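PDB 3L49: ABC sugar (Ribose) transporter, periplasmic substrate-binding subunit from Rhodobacter sphaeroides, which probably binds a sugar in the periplasm and delivers it to the membrane part of an ABC transporter. Local coordinates for residues I28-R33 with L254-V259; G5-I10 with G35-A40; D63-Q68 with I87-V92; D20-Q25 with Q247-G252; N102-N107 with F271-A276. All coordinates share one frame; numbering follows the deposited sequence.

Contact 1: I28-R33 with L254-V259; sequences IAEIER and LAVQNV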
# COMPACT_ATOMS: atom_id res chain seq x y z
N ILE A 28 4.81 -17.34 -2.40
CA ILE A 28 4.56 -18.73 -2.77
C ILE A 28 5.75 -19.29 -3.54
O ILE A 28 6.28 -20.36 -3.19
CB ILE A 28 3.26 -18.88 -3.60
CG1 ILE A 28 2.03 -18.52 -2.77
CG2 ILE A 28 3.10 -20.31 -4.16
CD1 ILE A 28 0.74 -18.36 -3.60
N ALA A 29 6.19 -18.54 -4.55
CA ALA A 29 7.31 -18.91 -5.43
C ALA A 29 8.61 -19.12 -4.66
O ALA A 29 9.35 -20.07 -4.94
CB ALA A 29 7.51 -17.87 -6.51
N GLU A 30 8.87 -18.25 -3.69
CA GLU A 30 10.10 -18.30 -2.90
C GLU A 30 10.10 -19.45 -1.89
O GLU A 30 11.14 -20.09 -1.69
CB GLU A 30 10.40 -16.95 -2.24
CG GLU A 30 11.87 -16.76 -1.80
CD GLU A 30 12.90 -16.94 -2.94
OE1 GLU A 30 12.55 -16.83 -4.14
OE2 GLU A 30 14.09 -17.19 -2.62
N ILE A 31 8.94 -19.70 -1.28
CA ILE A 31 8.78 -20.83 -0.36
C ILE A 31 9.11 -22.14 -1.09
O ILE A 31 9.96 -22.91 -0.63
CB ILE A 31 7.37 -20.90 0.26
CG1 ILE A 31 7.16 -19.76 1.25
CG2 ILE A 31 7.18 -22.23 0.99
CD1 ILE A 31 5.68 -19.45 1.56
N GLU A 32 8.47 -22.33 -2.23
CA GLU A 32 8.66 -23.52 -3.05
C GLU A 32 10.07 -23.62 -3.62
O GLU A 32 10.63 -24.71 -3.69
CB GLU A 32 7.62 -23.57 -4.16
CG GLU A 32 6.19 -23.74 -3.63
CD GLU A 32 5.13 -23.74 -4.72
OE1 GLU A 32 3.93 -23.88 -4.38
OE2 GLU A 32 5.48 -23.59 -5.92
N ARG A 33 10.65 -22.48 -4.00
CA ARG A 33 12.02 -22.44 -4.50
C ARG A 33 13.03 -22.95 -3.46
O ARG A 33 13.93 -23.73 -3.80
CB ARG A 33 12.40 -21.02 -4.94
CG ARG A 33 13.75 -20.96 -5.61
CD ARG A 33 14.19 -19.54 -5.94
NE ARG A 33 14.86 -18.82 -4.84
CZ ARG A 33 16.12 -19.00 -4.44
NH1 ARG A 33 16.90 -19.93 -4.99
NH2 ARG A 33 16.60 -18.27 -3.45
N LEU A 254 11.76 -11.28 -0.17
CA LEU A 254 12.64 -10.94 0.95
C LEU A 254 12.06 -11.39 2.30
O LEU A 254 12.81 -11.76 3.20
CB LEU A 254 12.90 -9.43 0.98
CG LEU A 254 13.87 -8.80 -0.01
CD1 LEU A 254 13.62 -7.29 -0.11
CD2 LEU A 254 15.32 -9.09 0.37
N ALA A 255 10.74 -11.32 2.41
CA ALA A 255 10.01 -11.77 3.59
C ALA A 255 10.21 -13.26 3.85
O ALA A 255 10.38 -13.67 5.00
CB ALA A 255 8.52 -11.45 3.45
N VAL A 256 10.22 -14.06 2.79
CA VAL A 256 10.41 -15.51 2.89
C VAL A 256 11.84 -15.85 3.32
O VAL A 256 12.05 -16.81 4.07
CB VAL A 256 10.00 -16.24 1.57
CG1 VAL A 256 10.26 -17.74 1.66
CG2 VAL A 256 8.53 -16.00 1.29
N GLN A 257 12.82 -15.07 2.89
CA GLN A 257 14.18 -15.35 3.37
C GLN A 257 14.46 -14.80 4.75
O GLN A 257 15.41 -15.24 5.39
CB GLN A 257 15.27 -15.01 2.36
CG GLN A 257 14.93 -14.00 1.33
CD GLN A 257 15.52 -14.35 -0.02
OE1 GLN A 257 16.19 -13.53 -0.63
NE2 GLN A 257 15.29 -15.58 -0.48
N ASN A 258 13.64 -13.88 5.23
CA ASN A 258 13.63 -13.55 6.65
C ASN A 258 13.10 -14.73 7.47
O ASN A 258 13.65 -15.04 8.53
CB ASN A 258 12.82 -12.29 6.92
CG ASN A 258 13.60 -11.03 6.64
OD1 ASN A 258 14.80 -10.95 6.94
ND2 ASN A 258 12.94 -10.04 6.06
N VAL A 259 12.05 -15.37 6.97
CA VAL A 259 11.55 -16.61 7.56
C VAL A 259 12.63 -17.70 7.53
O VAL A 259 12.94 -18.30 8.56
CB VAL A 259 10.28 -17.13 6.82
CG1 VAL A 259 9.79 -18.42 7.45
CG2 VAL A 259 9.18 -16.10 6.83

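Contact 2: G5-I10 with G35-A40; sequences GKTIGI and GGTAIA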
# COMPACT_ATOMS: atom_id res chain seq x y z
N GLY A 5 12.16 -29.08 4.93
CA GLY A 5 11.19 -29.86 5.69
C GLY A 5 10.18 -28.98 6.39
O GLY A 5 9.67 -29.33 7.45
N LYS A 6 9.90 -27.82 5.79
CA LYS A 6 9.11 -26.80 6.48
C LYS A 6 7.83 -26.45 5.76
O LYS A 6 7.72 -26.58 4.53
CB LYS A 6 9.94 -25.54 6.74
CG LYS A 6 11.40 -25.76 7.16
CD LYS A 6 11.59 -25.98 8.65
CE LYS A 6 13.01 -26.46 8.93
NZ LYS A 6 13.37 -26.34 10.37
N THR A 7 6.85 -26.00 6.54
CA THR A 7 5.58 -25.54 6.01
C THR A 7 5.36 -24.11 6.47
O THR A 7 5.42 -23.83 7.66
CB THR A 7 4.40 -26.42 6.51
OG1 THR A 7 4.71 -27.80 6.32
CG2 THR A 7 3.13 -26.08 5.76
N ILE A 8 5.15 -23.22 5.51
CA ILE A 8 4.93 -21.81 5.80
C ILE A 8 3.54 -21.40 5.36
O ILE A 8 3.18 -21.56 4.20
CB ILE A 8 5.98 -20.88 5.10
CG1 ILE A 8 7.42 -21.41 5.26
CG2 ILE A 8 5.83 -19.41 5.54
CD1 ILE A 8 7.93 -21.56 6.68
N GLY A 9 2.75 -20.89 6.30
CA GLY A 9 1.45 -20.32 5.98
C GLY A 9 1.55 -18.87 5.54
O GLY A 9 2.35 -18.10 6.07
N ILE A 10 0.74 -18.51 4.55
CA ILE A 10 0.58 -17.12 4.09
C ILE A 10 -0.87 -16.70 4.29
O ILE A 10 -1.78 -17.39 3.83
CB ILE A 10 0.91 -16.97 2.58
CG1 ILE A 10 2.36 -17.39 2.28
CG2 ILE A 10 0.64 -15.54 2.08
CD1 ILE A 10 2.53 -17.80 0.85
N GLY A 35 12.46 -25.01 -1.20
CA GLY A 35 12.15 -26.42 -0.92
C GLY A 35 11.04 -26.60 0.09
O GLY A 35 10.85 -27.69 0.63
N GLY A 36 10.29 -25.54 0.34
CA GLY A 36 9.25 -25.55 1.35
C GLY A 36 7.88 -25.86 0.80
O GLY A 36 7.68 -25.97 -0.42
N THR A 37 6.94 -26.03 1.72
CA THR A 37 5.53 -26.17 1.42
C THR A 37 4.85 -24.86 1.81
O THR A 37 5.12 -24.31 2.88
CB THR A 37 4.90 -27.39 2.17
OG1 THR A 37 5.58 -28.59 1.79
CG2 THR A 37 3.41 -27.55 1.86
N ALA A 38 4.00 -24.35 0.93
CA ALA A 38 3.25 -23.14 1.20
C ALA A 38 1.78 -23.46 1.47
O ALA A 38 1.17 -24.19 0.71
CB ALA A 38 3.38 -22.17 0.02
N ILE A 39 1.24 -22.94 2.56
CA ILE A 39 -0.21 -22.93 2.74
C ILE A 39 -0.67 -21.50 2.49
O ILE A 39 -0.56 -20.63 3.36
CB ILE A 39 -0.65 -23.45 4.12
CG1 ILE A 39 -0.21 -24.91 4.31
CG2 ILE A 39 -2.18 -23.31 4.30
CD1 ILE A 39 -0.44 -25.47 5.70
N ALA A 40 -1.18 -21.27 1.28
CA ALA A 40 -1.52 -19.93 0.83
C ALA A 40 -3.00 -19.62 0.95
O ALA A 40 -3.82 -20.20 0.24
CB ALA A 40 -1.04 -19.73 -0.59
O HOH W 1 8.08 -28.92 2.51

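Contact 3: D63-Q68 with I87-V92; sequences DAIIEQ and IPLFTV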
# COMPACT_ATOMS: atom_id res chain seq x y z
N ASP A 63 5.54 -24.06 10.41
CA ASP A 63 6.82 -23.61 10.96
C ASP A 63 6.91 -22.07 11.12
O ASP A 63 7.66 -21.59 11.96
CB ASP A 63 7.99 -24.16 10.14
CG ASP A 63 7.97 -25.69 10.06
OD1 ASP A 63 8.70 -26.35 10.83
OD2 ASP A 63 7.20 -26.24 9.24
N ALA A 64 6.13 -21.33 10.31
CA ALA A 64 5.93 -19.88 10.48
C ALA A 64 4.74 -19.36 9.67
O ALA A 64 4.29 -19.98 8.71
CB ALA A 64 7.19 -19.09 10.11
N ILE A 65 4.25 -18.18 10.06
CA ILE A 65 3.16 -17.51 9.34
C ILE A 65 3.63 -16.16 8.78
O ILE A 65 4.30 -15.39 9.48
CB ILE A 65 1.91 -17.36 10.24
CG1 ILE A 65 1.28 -18.74 10.49
CG2 ILE A 65 0.87 -16.38 9.63
CD1 ILE A 65 0.22 -18.77 11.60
N ILE A 66 3.32 -15.89 7.50
CA ILE A 66 3.49 -14.56 6.93
C ILE A 66 2.15 -13.88 6.71
O ILE A 66 1.29 -14.39 6.00
CB ILE A 66 4.28 -14.54 5.59
CG1 ILE A 66 5.51 -15.46 5.64
CG2 ILE A 66 4.72 -13.12 5.29
CD1 ILE A 66 6.28 -15.51 4.33
N GLU A 67 1.97 -12.73 7.33
CA GLU A 67 0.72 -11.99 7.20
C GLU A 67 0.93 -10.84 6.21
O GLU A 67 1.90 -10.11 6.31
CB GLU A 67 0.28 -11.49 8.58
CG GLU A 67 -1.20 -11.17 8.72
CD GLU A 67 -1.61 -9.91 7.99
OE1 GLU A 67 -0.81 -8.95 7.94
OE2 GLU A 67 -2.73 -9.88 7.44
N GLN A 68 -0.01 -10.65 5.29
CA GLN A 68 0.10 -9.55 4.32
C GLN A 68 -1.09 -8.59 4.37
O GLN A 68 -2.23 -8.99 4.13
CB GLN A 68 0.28 -10.12 2.92
CG GLN A 68 0.22 -9.09 1.81
CD GLN A 68 0.53 -9.70 0.46
OE1 GLN A 68 1.40 -10.56 0.35
NE2 GLN A 68 -0.19 -9.27 -0.57
N ILE A 87 4.03 -19.78 17.25
CA ILE A 87 4.36 -19.83 15.83
C ILE A 87 4.99 -18.50 15.43
O ILE A 87 4.41 -17.45 15.68
CB ILE A 87 3.10 -20.11 14.95
CG1 ILE A 87 2.41 -21.42 15.37
CG2 ILE A 87 3.45 -20.15 13.46
CD1 ILE A 87 0.95 -21.51 14.93
N PRO A 88 6.20 -18.55 14.83
CA PRO A 88 6.92 -17.36 14.37
C PRO A 88 6.11 -16.55 13.36
O PRO A 88 5.59 -17.10 12.38
CB PRO A 88 8.17 -17.95 13.71
CG PRO A 88 8.35 -19.26 14.34
CD PRO A 88 6.98 -19.78 14.57
N LEU A 89 5.98 -15.25 13.61
CA LEU A 89 5.18 -14.37 12.77
C LEU A 89 6.03 -13.34 12.02
O LEU A 89 6.87 -12.66 12.59
CB LEU A 89 4.07 -13.70 13.60
CG LEU A 89 3.09 -12.70 12.95
CD1 LEU A 89 2.38 -13.27 11.72
CD2 LEU A 89 2.09 -12.21 13.98
N PHE A 90 5.78 -13.26 10.72
CA PHE A 90 6.46 -12.34 9.83
C PHE A 90 5.37 -11.59 9.09
O PHE A 90 4.30 -12.14 8.84
CB PHE A 90 7.34 -13.11 8.85
CG PHE A 90 8.52 -13.76 9.49
CD1 PHE A 90 9.74 -13.11 9.53
CD2 PHE A 90 8.40 -15.01 10.10
CE1 PHE A 90 10.85 -13.69 10.15
CE2 PHE A 90 9.50 -15.61 10.71
CZ PHE A 90 10.72 -14.94 10.74
N THR A 91 5.62 -10.32 8.77
CA THR A 91 4.64 -9.57 7.99
C THR A 91 5.23 -8.96 6.73
O THR A 91 6.43 -8.69 6.66
CB THR A 91 4.00 -8.42 8.79
OG1 THR A 91 5.03 -7.58 9.32
CG2 THR A 91 3.12 -8.95 9.93
N VAL A 92 4.38 -8.78 5.73
CA VAL A 92 4.68 -7.83 4.68
C VAL A 92 3.73 -6.64 4.80
O VAL A 92 2.51 -6.81 4.87
CB VAL A 92 4.83 -8.46 3.23
CG1 VAL A 92 4.90 -9.97 3.28
CG2 VAL A 92 3.77 -7.99 2.25

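Contact 4: D20-Q25 with Q247-G252; sequences DLKAYQ and QPSEIG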
# COMPACT_ATOMS: atom_id res chain seq x y z
N ASP A 20 -0.81 -6.43 -4.63
CA ASP A 20 -1.13 -7.54 -3.73
C ASP A 20 -0.85 -8.89 -4.37
O ASP A 20 -0.29 -9.76 -3.73
CB ASP A 20 -2.59 -7.46 -3.29
CG ASP A 20 -2.85 -6.35 -2.30
OD1 ASP A 20 -2.05 -5.40 -2.23
OD2 ASP A 20 -3.88 -6.43 -1.60
N LEU A 21 -1.26 -9.04 -5.63
CA LEU A 21 -1.07 -10.28 -6.36
C LEU A 21 0.41 -10.59 -6.55
O LEU A 21 0.84 -11.73 -6.36
CB LEU A 21 -1.81 -10.27 -7.69
CG LEU A 21 -1.64 -11.53 -8.56
CD1 LEU A 21 -2.26 -12.75 -7.89
CD2 LEU A 21 -2.19 -11.34 -9.98
N LYS A 22 1.19 -9.56 -6.91
CA LYS A 22 2.65 -9.68 -7.05
C LYS A 22 3.36 -10.12 -5.76
O LYS A 22 4.25 -10.97 -5.82
CB LYS A 22 3.27 -8.38 -7.58
CG LYS A 22 3.71 -8.41 -9.04
CD LYS A 22 2.55 -8.41 -10.02
CE LYS A 22 2.93 -7.77 -11.35
NZ LYS A 22 3.14 -6.29 -11.23
N ALA A 23 2.97 -9.54 -4.62
CA ALA A 23 3.59 -9.87 -3.34
C ALA A 23 3.26 -11.30 -2.90
O ALA A 23 4.12 -12.04 -2.41
CB ALA A 23 3.15 -8.86 -2.29
N TYR A 24 1.99 -11.66 -3.08
CA TYR A 24 1.44 -12.96 -2.71
C TYR A 24 2.07 -14.09 -3.52
O TYR A 24 2.47 -15.11 -2.95
CB TYR A 24 -0.07 -12.92 -2.94
CG TYR A 24 -0.88 -14.09 -2.45
CD1 TYR A 24 -1.34 -15.06 -3.34
CD2 TYR A 24 -1.24 -14.21 -1.11
CE1 TYR A 24 -2.11 -16.13 -2.90
CE2 TYR A 24 -2.01 -15.27 -0.66
CZ TYR A 24 -2.44 -16.23 -1.56
OH TYR A 24 -3.21 -17.28 -1.14
N GLN A 25 2.20 -13.87 -4.82
CA GLN A 25 2.78 -14.84 -5.75
C GLN A 25 4.27 -15.04 -5.48
O GLN A 25 4.77 -16.16 -5.61
CB GLN A 25 2.63 -14.33 -7.18
CG GLN A 25 2.11 -15.33 -8.16
CD GLN A 25 0.67 -15.05 -8.54
OE1 GLN A 25 0.40 -14.35 -9.52
NE2 GLN A 25 -0.26 -15.59 -7.76
N GLN A 247 8.49 -2.31 -5.20
CA GLN A 247 8.79 -3.64 -5.73
C GLN A 247 8.12 -4.77 -4.93
O GLN A 247 8.80 -5.43 -4.13
CB GLN A 247 10.30 -3.86 -5.78
CG GLN A 247 11.06 -2.87 -6.66
CD GLN A 247 12.52 -2.74 -6.26
OE1 GLN A 247 13.12 -3.66 -5.71
NE2 GLN A 247 13.10 -1.58 -6.54
N PRO A 248 6.79 -4.98 -5.11
CA PRO A 248 6.08 -6.04 -4.38
C PRO A 248 6.66 -7.45 -4.55
O PRO A 248 6.71 -8.21 -3.59
CB PRO A 248 4.65 -5.97 -4.94
CG PRO A 248 4.77 -5.22 -6.21
CD PRO A 248 5.85 -4.23 -5.97
N SER A 249 7.11 -7.77 -5.76
CA SER A 249 7.78 -9.05 -6.02
C SER A 249 9.07 -9.21 -5.21
O SER A 249 9.38 -10.32 -4.75
CB SER A 249 8.05 -9.24 -7.51
OG SER A 249 6.84 -9.50 -8.19
N GLU A 250 9.80 -8.12 -5.00
CA GLU A 250 10.97 -8.15 -4.12
C GLU A 250 10.60 -8.30 -2.66
O GLU A 250 11.22 -9.10 -1.96
CB GLU A 250 11.85 -6.93 -4.30
CG GLU A 250 12.95 -7.15 -5.30
CD GLU A 250 13.98 -8.17 -4.87
OE1 GLU A 250 14.28 -9.08 -5.68
OE2 GLU A 250 14.50 -8.07 -3.73
N ILE A 251 9.60 -7.52 -2.23
CA ILE A 251 9.10 -7.55 -0.85
C ILE A 251 8.69 -8.98 -0.44
O ILE A 251 9.12 -9.47 0.60
CB ILE A 251 7.95 -6.51 -0.64
CG1 ILE A 251 8.54 -5.11 -0.43
CG2 ILE A 251 7.08 -6.87 0.53
CD1 ILE A 251 7.73 -3.97 -1.06
N GLY A 252 7.89 -9.64 -1.27
CA GLY A 252 7.46 -11.01 -1.00
C GLY A 252 8.61 -11.99 -0.89
O GLY A 252 8.66 -12.79 0.04
O HOH W 2 5.47 -11.79 -8.04

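Contact 5: N102-N107 with F271-A276; sequences NTTSNN and FTFAPA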
# COMPACT_ATOMS: atom_id res chain seq x y z
N ASN A 102 9.19 -7.25 9.74
CA ASN A 102 8.28 -6.68 8.78
C ASN A 102 9.03 -6.30 7.51
O ASN A 102 9.82 -5.36 7.54
CB ASN A 102 7.60 -5.44 9.36
CG ASN A 102 6.64 -4.78 8.38
OD1 ASN A 102 5.81 -5.45 7.77
ND2 ASN A 102 6.75 -3.47 8.24
N THR A 103 8.81 -7.04 6.43
CA THR A 103 9.39 -6.68 5.13
C THR A 103 8.43 -5.72 4.41
O THR A 103 7.23 -5.97 4.37
CB THR A 103 9.71 -7.93 4.27
OG1 THR A 103 10.60 -8.79 5.00
CG2 THR A 103 10.39 -7.53 2.96
N THR A 104 8.97 -4.64 3.85
CA THR A 104 8.16 -3.51 3.38
C THR A 104 9.00 -2.57 2.52
O THR A 104 10.05 -2.96 2.04
CB THR A 104 7.52 -2.76 4.60
OG1 THR A 104 6.64 -1.72 4.16
CG2 THR A 104 8.60 -2.20 5.55
N SER A 105 8.54 -1.34 2.32
CA SER A 105 9.32 -0.27 1.71
C SER A 105 9.51 0.84 2.73
O SER A 105 8.94 0.78 3.82
CB SER A 105 8.60 0.29 0.49
OG SER A 105 8.56 -0.65 -0.56
N ASN A 106 10.32 1.84 2.38
CA ASN A 106 10.50 2.98 3.27
C ASN A 106 9.39 3.97 3.04
O ASN A 106 9.49 4.89 2.22
CB ASN A 106 11.87 3.63 3.08
CG ASN A 106 12.20 4.64 4.17
OD1 ASN A 106 11.33 5.08 4.93
ND2 ASN A 106 13.47 5.02 4.26
N ASN A 107 8.32 3.80 3.80
CA ASN A 107 7.09 4.56 3.59
C ASN A 107 7.18 5.97 4.13
O ASN A 107 6.38 6.83 3.76
CB ASN A 107 5.89 3.79 4.13
CG ASN A 107 5.54 2.63 3.24
OD1 ASN A 107 5.01 2.83 2.15
ND2 ASN A 107 5.85 1.40 3.67
N PHE A 271 13.10 -5.10 10.61
CA PHE A 271 12.47 -4.75 9.33
C PHE A 271 13.43 -4.91 8.15
O PHE A 271 14.65 -4.94 8.33
CB PHE A 271 11.86 -3.33 9.35
CG PHE A 271 12.86 -2.24 9.67
CD1 PHE A 271 13.08 -1.85 10.99
CD2 PHE A 271 13.57 -1.59 8.66
CE1 PHE A 271 14.00 -0.85 11.30
CE2 PHE A 271 14.49 -0.59 8.96
CZ PHE A 271 14.70 -0.23 10.28
N THR A 272 12.87 -5.04 6.96
CA THR A 272 13.64 -5.08 5.72
C THR A 272 12.93 -4.20 4.71
O THR A 272 11.75 -4.40 4.44
CB THR A 272 13.76 -6.52 5.18
OG1 THR A 272 14.18 -7.38 6.24
CG2 THR A 272 14.77 -6.60 4.06
N PHE A 273 13.64 -3.21 4.16
CA PHE A 273 13.10 -2.39 3.08
C PHE A 273 13.52 -2.93 1.71
O PHE A 273 14.67 -3.33 1.52
CB PHE A 273 13.56 -0.94 3.19
CG PHE A 273 13.06 -0.22 4.41
CD1 PHE A 273 13.83 0.79 4.98
CD2 PHE A 273 11.84 -0.53 4.98
CE1 PHE A 273 13.38 1.49 6.10
CE2 PHE A 273 11.39 0.15 6.11
CZ PHE A 273 12.15 1.16 6.67
N ALA A 274 12.58 -2.95 0.76
CA ALA A 274 12.92 -3.02 -0.66
C ALA A 274 13.05 -1.58 -1.14
O ALA A 274 12.52 -0.68 -0.49
CB ALA A 274 11.84 -3.76 -1.44
N PRO A 275 13.80 -1.34 -2.24
CA PRO A 275 13.87 0.02 -2.78
C PRO A 275 12.57 0.46 -3.47
O PRO A 275 11.80 -0.38 -3.93
CB PRO A 275 14.98 -0.06 -3.83
CG PRO A 275 15.70 -1.34 -3.54
CD PRO A 275 14.67 -2.26 -2.99
N ALA A 276 12.36 1.76 -3.51
CA ALA A 276 11.29 2.35 -4.29
C ALA A 276 11.80 3.64 -4.92
O ALA A 276 12.70 4.28 -4.38
CB ALA A 276 10.10 2.63 -3.42
O HOH W 3 12.05 1.72 0.25

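Contact 1: I28-R33 with L254-V259
Glu30 carries CG anti to its backbone N (chi1 -160°) and then bends at chi2, a shape that lays CG against Val256, beside CB, and stops the carboxylate next to the amide of Gln257. The two segments belong to neighbouring helices, 18-33 and 248-263, that cover one face of the sheet in the N-terminal lobe of a two-lobed periplasmic binding protein. Their axes come within 9.0 Å and cross at -40°. Val256, with CG1 anti to its N and CG2 beside it, fills the gap between them: its CB lies 3.9 Å from Glu30 CG, and its CG1 lies 3.7 Å from Ile31 CG1, where the two branched chains cross at about a right angle. Below this layer Ile31 rests on Ile8 and Ile10, and Val256 on Ile66, so the helix pair shares one apolar floor.

The polar part of the contact centres on the Glu30 carboxylate. Arg33, one turn further on, grips it side-on within the same helix, with NE 3.1 Å from Glu30 OE1 and also 2.9 Å from Glu30 OE2. Such a doubly held carboxylate would be expected to stay ionised. An alanine in place of Glu30 would remove CG and the carboxylate, and would probably leave Arg33 without its salt bridge and Val256 less well covered. Gln257 NE2 comes within 2.9 Å of Glu30 OE2, the amide and carboxylate planes being turned 82° apart. Arg33 NH2 completes the grip, meeting the syn lone pair of Glu30 OE2 at 2.9 Å.

Contact 2: G5-I10 with G35-A40
Lys6 opens the pairing with its carbonyl, which accepts from Thr37 N at 3.0 Å, nearly along the C=O axis. The same Lys6 O accepts a hydrogen bond from a water that also lies 2.6 Å from Thr37 OG1, so the start of the ladder is bridged twice. Thr7 follows, side by side with Thr37 and pointing the same way; its CG2, anti to the backbone N, meets Ile39 CD1 at 3.6 Å, diagonally across to the neighbouring strand. Ile8 is straddled: its N donates to Thr37 O at 2.8 Å and its O accepts from Ile39 N at 2.9 Å, the latter donor standing above the carbonyl plane. Its side chain turns to the other face of the sheet, under Val259 and Leu263. Gly9 brings its CA to 3.3 Å from Ile39 O, a CA-H...O contact, while its own N and O serve strand 64-68. Ile10 closes the run, its N 2.8 Å from Ile39 O and its CD1 4.3 Å from Ala40 CB on the same face, beneath helix 18-33.

These are the two parallel strands of a beta-alpha-beta unit, and 37-42 is the outermost strand of its sheet. Gly35, at positive phi (95°) in a Schellman motif, ends the intervening helix and turns the chain into that edge. With all four direct hydrogen bonds made by main-chain atoms, the register rests on the backbone, and the side chains add apolar cover on either face.

Contact 3: D63-Q68 with I87-V92
Ile65 and Leu89 cross obliquely on one face of the strand pair, and Ile66 and Val92 do the same on the other. Leu89, with CG anti to its backbone N, swings CD1 back across the ladder to 4.0 Å from Ile65 CG2; Ile87 CG2 reaches Ile65 CG1 from the other side at 3.9 Å. This face, continued by Glu67 and Thr91, lies under helix 72-84. Its polar ends are held by residues outside the pair, Glu67 OE1 by Thr94 and Thr91 OG1 by Asn102.

On the opposite face Ile66 CG2 meets Val92 CG1 at 3.7 Å, and the Phe90 ring turns its edge to Ile65 O while Ala64 CB sits 4.2 Å from Phe90 CE2. Val259 of helix 248-263 covers this patch. Gln68 runs extended beside Val92, pointing the same way, with its CG 3.7 Å from Val92 CG2. CG is anti to the backbone N (chi1 172°), which carries the amide out to helix 18-33, where OE1 accepts from Gln27 and NE2 donates to Asp20 O; two bonds thus fix the rotation of a buried amide.

Between these two layers the backbones pair in parallel: Ile65 N donates to Pro88 O at 2.9 Å, almost straight along the C=O axis, and Glu67 N to Phe90 O at 2.8 Å, with Phe90 N and Val92 N returning bonds to Ile65 O and Glu67 O. Two adjacent parallel strands joined through helix 72-84 form the beta-alpha-beta crossover typical of the Rossmann-like lobes of periplasmic binding proteins, and here the strand ends at Gln68, whose side chain is about 7 Å from a bound unidentified ligand.

Contact 4: D20-Q25 with Q247-G252
A single water is the best-held polar atom between the helices, with two partners: it donates to Lys22 O at 2.7 Å and lies 2.7 Å from Ser249 OG. Ser249 holds OG beside its own backbone N, which also sets that oxygen 3.4 Å from Lys22 CG. The lysine chain, bent at chi2 and chi4, then leaves the interface, and its NZ forms a salt bridge with Asp18. Next to it the Pro248 ring leans on the start of the same side chain, CG to Lys22 CB at 3.8 Å.

Here the N-terminal parts of helices 18-33 and 248-263, both in the N-terminal lobe, approach to 7.2 Å between axes and cross at -31°. Proline begins the second helix just after Gln247 at the N-cap position, and the Pro248 side chain stands about 7 Å from a bound ligand of unknown identity. Small residues permit the approach. Ala23 CA makes a CA-H...O contact with Pro248 O at 3.5 Å, and Ala23 CB packs against Pro248 CB. Opposite Ala23 comes Gly252, its CA 3.8 Å from Ala23 O; a side chain at that glycine would run into this carbonyl oxygen, which accepts a hydrogen bond from Gln27 NE2.

Contact 5: N102-N107 with F271-A276
The Phe273 ring is sandwiched. On one face Phe271 CD2 stands 3.7 Å above the ring plane, offset toward the rim; over the centre of the opposite face lies Asn106 CA, and the Asn106 amide stacks on that face with its plane tilted only 16° from the ring. Asn106 CB adds a CH-pi contact, 4.1 Å from the Phe273 ring centroid. At the edge, in the ring plane, Thr104 CG2 touches Phe273 CE2 at 3.7 Å. That methyl takes the crowded position between N and the carbonyl carbon, leaving Thr104 OG1 anti to N and bonded to Asp93. An alanine at Phe273 would remove the ring that Asn106 and Phe271 cover, and would probably leave Asn106, whose OD1 caps the helix that follows, less firmly placed.

On the other face of the sheet, Thr103 and Thr272 lie side by side, both hydroxyls bonded to Asn258 ND2. Between the layers the parallel backbones exchange bonds: Thr272 N to Asn102 O, Thr104 N to Thr272 O at 2.9 Å and Ala274 N to Thr104 O at 2.8 Å. Beyond them a water bridges the strands, accepting from Asn106 N at 2.7 Å and donating to Ala274 O at 2.6 Å. Strands 101-105 and 271-280 lie side by side near the centre of the molecule, with the Thr104 side chain close to a bound unidentified ligand, consistent with the interlobe hinge of type I periplasmic binding proteins.

Contacts 2, 3 and 5 follow one another along the chain and lie on one sheet: strand 7-12 of contact 2 neighbours strand 64-68 of contact 3, and strand 89-92 neighbours strand 101-105 of contact 5. Contacts 2 and 5 are 23 Å apart between centres. Contacts 1 and 4 both join helices 18-33 and 248-263, their centres 11 Å apart, and enclose contact 3 in the loop they close. Contact 1 touches the sheet at contacts 2 and 3, with centres 9 and 11 Å away. Late chain, from helix 248-263 to strand 271-280, thus completes a lobe begun by the first residues, while contact 5 leads toward the other lobe.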